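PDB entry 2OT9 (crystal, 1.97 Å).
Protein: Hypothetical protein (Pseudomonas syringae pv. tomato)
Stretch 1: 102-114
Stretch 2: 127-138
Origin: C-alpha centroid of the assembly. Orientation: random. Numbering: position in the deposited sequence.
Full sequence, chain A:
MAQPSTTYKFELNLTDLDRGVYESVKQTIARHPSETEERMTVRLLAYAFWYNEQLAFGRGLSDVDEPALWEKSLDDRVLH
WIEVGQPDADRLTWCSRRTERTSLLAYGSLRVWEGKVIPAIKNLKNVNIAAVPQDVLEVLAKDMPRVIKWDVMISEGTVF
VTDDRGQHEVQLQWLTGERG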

# COMPACT_ATOMS: atom_id res chain seq x y z
N THR A 102 2.34 4.24 -11.34
CA THR A 102 2.40 2.93 -10.71
C THR A 102 3.21 3.06 -9.44
O THR A 102 4.30 3.63 -9.45
N SER A 103 2.69 2.50 -8.34
CA SER A 103 3.47 2.48 -7.11
C SER A 103 3.52 1.08 -6.54
O SER A 103 2.59 0.31 -6.70
N LEU A 104 4.60 0.79 -5.85
CA LEU A 104 4.69 -0.48 -5.14
C LEU A 104 5.21 -0.22 -3.74
O LEU A 104 6.27 0.42 -3.58
N LEU A 105 4.49 -0.71 -2.73
CA LEU A 105 5.04 -0.82 -1.39
C LEU A 105 5.52 -2.24 -1.17
O LEU A 105 4.72 -3.15 -0.90
N ALA A 106 6.83 -2.43 -1.28
CA ALA A 106 7.43 -3.74 -1.19
C ALA A 106 7.65 -4.09 0.29
O ALA A 106 7.79 -3.18 1.11
N TYR A 107 7.64 -5.37 0.62
CA TYR A 107 7.98 -5.80 1.99
C TYR A 107 8.54 -7.20 1.94
O TYR A 107 8.49 -7.86 0.89
N GLY A 108 9.07 -7.66 3.07
CA GLY A 108 9.80 -8.91 3.13
C GLY A 108 11.27 -8.65 2.82
O GLY A 108 11.67 -7.50 2.58
N SER A 109 12.05 -9.72 2.82
CA SER A 109 13.45 -9.71 2.45
C SER A 109 13.57 -9.43 0.94
O SER A 109 13.07 -10.19 0.12
N LEU A 110 14.24 -8.33 0.61
CA LEU A 110 14.27 -7.85 -0.78
C LEU A 110 15.56 -8.10 -1.54
O LEU A 110 15.67 -7.76 -2.71
N ARG A 111 16.55 -8.72 -0.90
CA ARG A 111 17.86 -8.84 -1.55
C ARG A 111 17.85 -9.54 -2.92
O ARG A 111 18.37 -9.00 -3.92
N VAL A 112 17.20 -10.70 -3.01
CA VAL A 112 17.12 -11.41 -4.28
C VAL A 112 16.18 -10.68 -5.27
O VAL A 112 16.52 -10.46 -6.43
N TRP A 113 15.01 -10.28 -4.77
CA TRP A 113 14.01 -9.57 -5.57
C TRP A 113 14.54 -8.27 -6.22
O TRP A 113 14.39 -8.08 -7.43
N GLU A 114 15.15 -7.40 -5.42
CA GLU A 114 15.62 -6.09 -5.95
C GLU A 114 16.64 -6.30 -7.08
O GLU A 114 16.63 -5.57 -8.07
N VAL A 127 7.16 4.56 -12.45
CA VAL A 127 7.05 3.48 -11.48
C VAL A 127 7.83 3.88 -10.23
O VAL A 127 8.96 4.34 -10.31
N ASN A 128 7.19 3.71 -9.08
CA ASN A 128 7.70 4.22 -7.82
C ASN A 128 7.64 3.10 -6.81
O ASN A 128 6.60 2.47 -6.65
N ILE A 129 8.77 2.83 -6.15
CA ILE A 129 8.89 1.65 -5.29
C ILE A 129 9.54 2.04 -3.98
O ILE A 129 10.66 2.58 -3.97
N ALA A 130 8.84 1.77 -2.88
CA ALA A 130 9.37 1.99 -1.54
C ALA A 130 9.22 0.69 -0.77
O ALA A 130 8.28 -0.08 -1.02
N ALA A 131 10.13 0.42 0.16
CA ALA A 131 10.04 -0.78 1.00
C ALA A 131 9.65 -0.40 2.44
O ALA A 131 10.13 0.60 2.98
N VAL A 132 8.80 -1.23 3.04
CA VAL A 132 8.38 -1.08 4.44
C VAL A 132 9.30 -1.96 5.29
O VAL A 132 9.44 -3.15 4.99
N PRO A 133 9.94 -1.39 6.33
CA PRO A 133 10.85 -2.20 7.20
C PRO A 133 10.08 -3.31 7.93
O PRO A 133 8.95 -3.08 8.37
N GLN A 134 10.69 -4.48 8.09
CA GLN A 134 9.96 -5.63 8.63
C GLN A 134 9.63 -5.48 10.11
O GLN A 134 8.56 -5.93 10.54
N ASP A 135 10.52 -4.85 10.87
CA ASP A 135 10.29 -4.72 12.32
C ASP A 135 9.00 -3.98 12.64
O ASP A 135 8.17 -4.51 13.36
N VAL A 136 8.80 -2.78 12.09
CA VAL A 136 7.58 -2.00 12.39
C VAL A 136 6.34 -2.64 11.75
O VAL A 136 5.23 -2.55 12.29
N LEU A 137 6.53 -3.27 10.60
CA LEU A 137 5.42 -3.94 9.96
C LEU A 137 4.90 -5.04 10.87
O LEU A 137 3.70 -5.16 11.07
N GLU A 138 5.81 -5.82 11.46
CA GLU A 138 5.37 -6.92 12.34
C GLU A 138 4.61 -6.43 13.57
O GLU A 138 3.59 -7.02 13.95

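The frame for the side chains is a pair of parallel strands, 102-106 and 127-131, in register from Thr-102 beside Val-127 to Ala-106 beside Ala-131. The backbone ladder uses the amides of Leu-104 and Ala-106 from the first stretch and those of Asn-128, Ala-130 and Val-132 from the second; Ala-106 N to Ala-130 O, at 2.8 Å, is typical. Parallel pairing at this register sets neighbours side by side on the same face.

Apolar packing divides by face. Thr-102, Leu-104 and Ala-106 share one face with Val-127, Ile-129 and Ala-131. Leu-104 (chi1 t, chi2 p) and Ile-129 (chi1 m, chi2 t) meet with Leu-104 CD2 3.9 Å from Ile-129 CG2, and that same Ile-129 CG2 lies 4.4 Å from Ala-106 CB. The chain after the first strand returns over this face: Trp-113, chi1 t, brings its ring edge to Ile-129, with Trp-113 CH2 4.0 Å from Ile-129 CG2, while Leu-110 (m, t) points toward the second stretch and sets Leu-110 CD1 3.7 Å from Ala-131 CB. At the start of the pair, Thr-102 CB and Val-127 CG2 are 4.0 Å apart.

The other face carries Ser-103 and Leu-105 beside Asn-128 and Ala-130. Here a large residue is paired with a small one: Leu-105 (m, t) reaches across so that its CD2 sits 3.9 Å from Ala-130 CB, and its CD1 comes within 4.3 Å of Val-132 CG2. Farther along, Tyr-107 (chi1 p) has its CD1 3.7 Å from CD2 of Leu-137 (t, p), a helix residue whose side chain points toward the first stretch.

Polar side-chain pairing is sparse. Asn-128, chi1 m, donates from ND2 to Thr-102 O at 3.2 Å, and Asn-128 N donates to that same Thr-102 O at 2.9 Å, so one carbonyl takes both backbone and side-chain bonds. Asn-128 OD1 is satisfied elsewhere in the structure. Arg-111 and Glu-114 form a salt bridge within their own stretch.

Where the strand pairing gives out, water replaces direct bonds. Water 1 accepts from Gly-108 N at 2.9 Å and donates to Val-132 O at 2.7 Å; water 2 donates to both Gly-108 O and Val-132 O, each at 3.0 Å. Gly-108 itself answers a backbone demand, since at its phi and psi a CB would jam against the preceding carbonyl.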

# COMPACT_ATOMS: atom_id res chain seq x y z
CB THR A 102 3.10 1.92 -11.64
OG1 THR A 102 2.43 1.89 -12.88
CG2 THR A 102 3.09 0.51 -11.05
CB SER A 103 2.92 3.46 -6.04
OG SER A 103 2.99 4.79 -6.54
CB LEU A 104 5.62 -1.44 -5.88
CG LEU A 104 6.10 -2.67 -5.10
CD1 LEU A 104 4.93 -3.63 -4.75
CD2 LEU A 104 7.18 -3.40 -5.88
CB LEU A 105 4.01 -0.46 -0.29
CG LEU A 105 3.70 0.99 0.01
CD1 LEU A 105 2.88 1.09 1.28
CD2 LEU A 105 5.03 1.79 0.15
CB ALA A 106 8.76 -3.74 -1.96
CB TYR A 107 6.77 -5.69 2.94
CG TYR A 107 5.71 -6.76 2.73
CD1 TYR A 107 5.71 -7.94 3.51
CD2 TYR A 107 4.72 -6.59 1.78
CE1 TYR A 107 4.76 -8.92 3.32
CE2 TYR A 107 3.74 -7.60 1.56
CZ TYR A 107 3.78 -8.75 2.34
OH TYR A 107 2.84 -9.75 2.14
CB SER A 109 14.07 -11.07 2.79
OG SER A 109 15.29 -11.28 2.09
CB LEU A 110 13.90 -6.36 -0.82
CG LEU A 110 12.46 -5.95 -0.53
CD1 LEU A 110 12.30 -4.50 -1.00
CD2 LEU A 110 11.41 -6.85 -1.22
CB ARG A 111 18.93 -9.40 -0.59
CG ARG A 111 20.09 -8.42 -0.32
CD ARG A 111 19.73 -7.25 0.63
NE ARG A 111 18.93 -6.20 0.01
CZ ARG A 111 18.10 -5.39 0.68
NH1 ARG A 111 17.97 -5.53 1.99
NH2 ARG A 111 17.40 -4.45 0.05
CB VAL A 112 16.71 -12.90 -4.07
CG1 VAL A 112 16.43 -13.58 -5.41
CG2 VAL A 112 17.79 -13.65 -3.31
CB TRP A 113 12.79 -9.25 -4.68
CG TRP A 113 11.70 -8.51 -5.39
CD1 TRP A 113 10.68 -9.04 -6.11
CD2 TRP A 113 11.54 -7.08 -5.44
NE1 TRP A 113 9.87 -8.04 -6.60
CE2 TRP A 113 10.39 -6.83 -6.22
CE3 TRP A 113 12.26 -6.00 -4.92
CZ2 TRP A 113 9.93 -5.54 -6.48
CZ3 TRP A 113 11.80 -4.71 -5.17
CH2 TRP A 113 10.64 -4.49 -5.94
CB GLU A 114 16.20 -5.23 -4.82
CG GLU A 114 17.55 -5.72 -4.30
CD GLU A 114 17.94 -5.15 -2.95
OE1 GLU A 114 17.20 -4.30 -2.37
OE2 GLU A 114 19.01 -5.57 -2.46
CB VAL A 127 7.54 2.12 -12.06
CG1 VAL A 127 7.52 1.02 -10.98
CG2 VAL A 127 6.70 1.72 -13.27
CB ASN A 128 6.83 5.40 -7.34
CG ASN A 128 6.75 6.51 -8.37
OD1 ASN A 128 7.60 7.39 -8.40
ND2 ASN A 128 5.70 6.48 -9.21
CB ILE A 129 9.74 0.50 -5.94
CG1 ILE A 129 9.17 0.09 -7.30
CG2 ILE A 129 9.85 -0.72 -4.98
CD1 ILE A 129 10.05 -0.90 -8.06
CB ALA A 130 8.61 3.11 -0.84
CB ALA A 131 11.37 -1.51 1.00
CB VAL A 132 6.91 -1.57 4.64
CG1 VAL A 132 6.47 -1.39 6.09
CG2 VAL A 132 5.93 -0.85 3.68
CB PRO A 133 11.38 -1.17 8.22
CG PRO A 133 11.14 0.16 7.60
CD PRO A 133 9.89 0.02 6.75
CB GLN A 134 10.67 -6.97 8.36
CG GLN A 134 9.84 -8.25 8.75
CD GLN A 134 8.68 -8.64 7.79
OE1 GLN A 134 7.88 -9.54 8.10
NE2 GLN A 134 8.58 -7.99 6.64
CB ASP A 135 11.51 -4.15 13.07
CG ASP A 135 11.92 -2.73 12.62
OD1 ASP A 135 11.30 -2.12 11.72
OD2 ASP A 135 12.91 -2.22 13.21
CB VAL A 136 7.71 -0.50 11.98
CG1 VAL A 136 7.81 -0.32 10.45
CG2 VAL A 136 6.54 0.32 12.55
CB LEU A 137 5.84 -4.50 8.59
CG LEU A 137 4.78 -5.30 7.85
CD1 LEU A 137 3.51 -4.44 7.68
CD2 LEU A 137 5.35 -5.73 6.50
CB GLU A 138 6.53 -7.83 12.71
CG GLU A 138 6.82 -8.84 11.58
CD GLU A 138 7.92 -9.83 11.93
OE1 GLU A 138 8.24 -9.98 13.13
OE2 GLU A 138 8.46 -10.45 10.99
O HOH W 1 9.51 -5.86 5.24
O HOH W 2 11.13 -4.60 2.97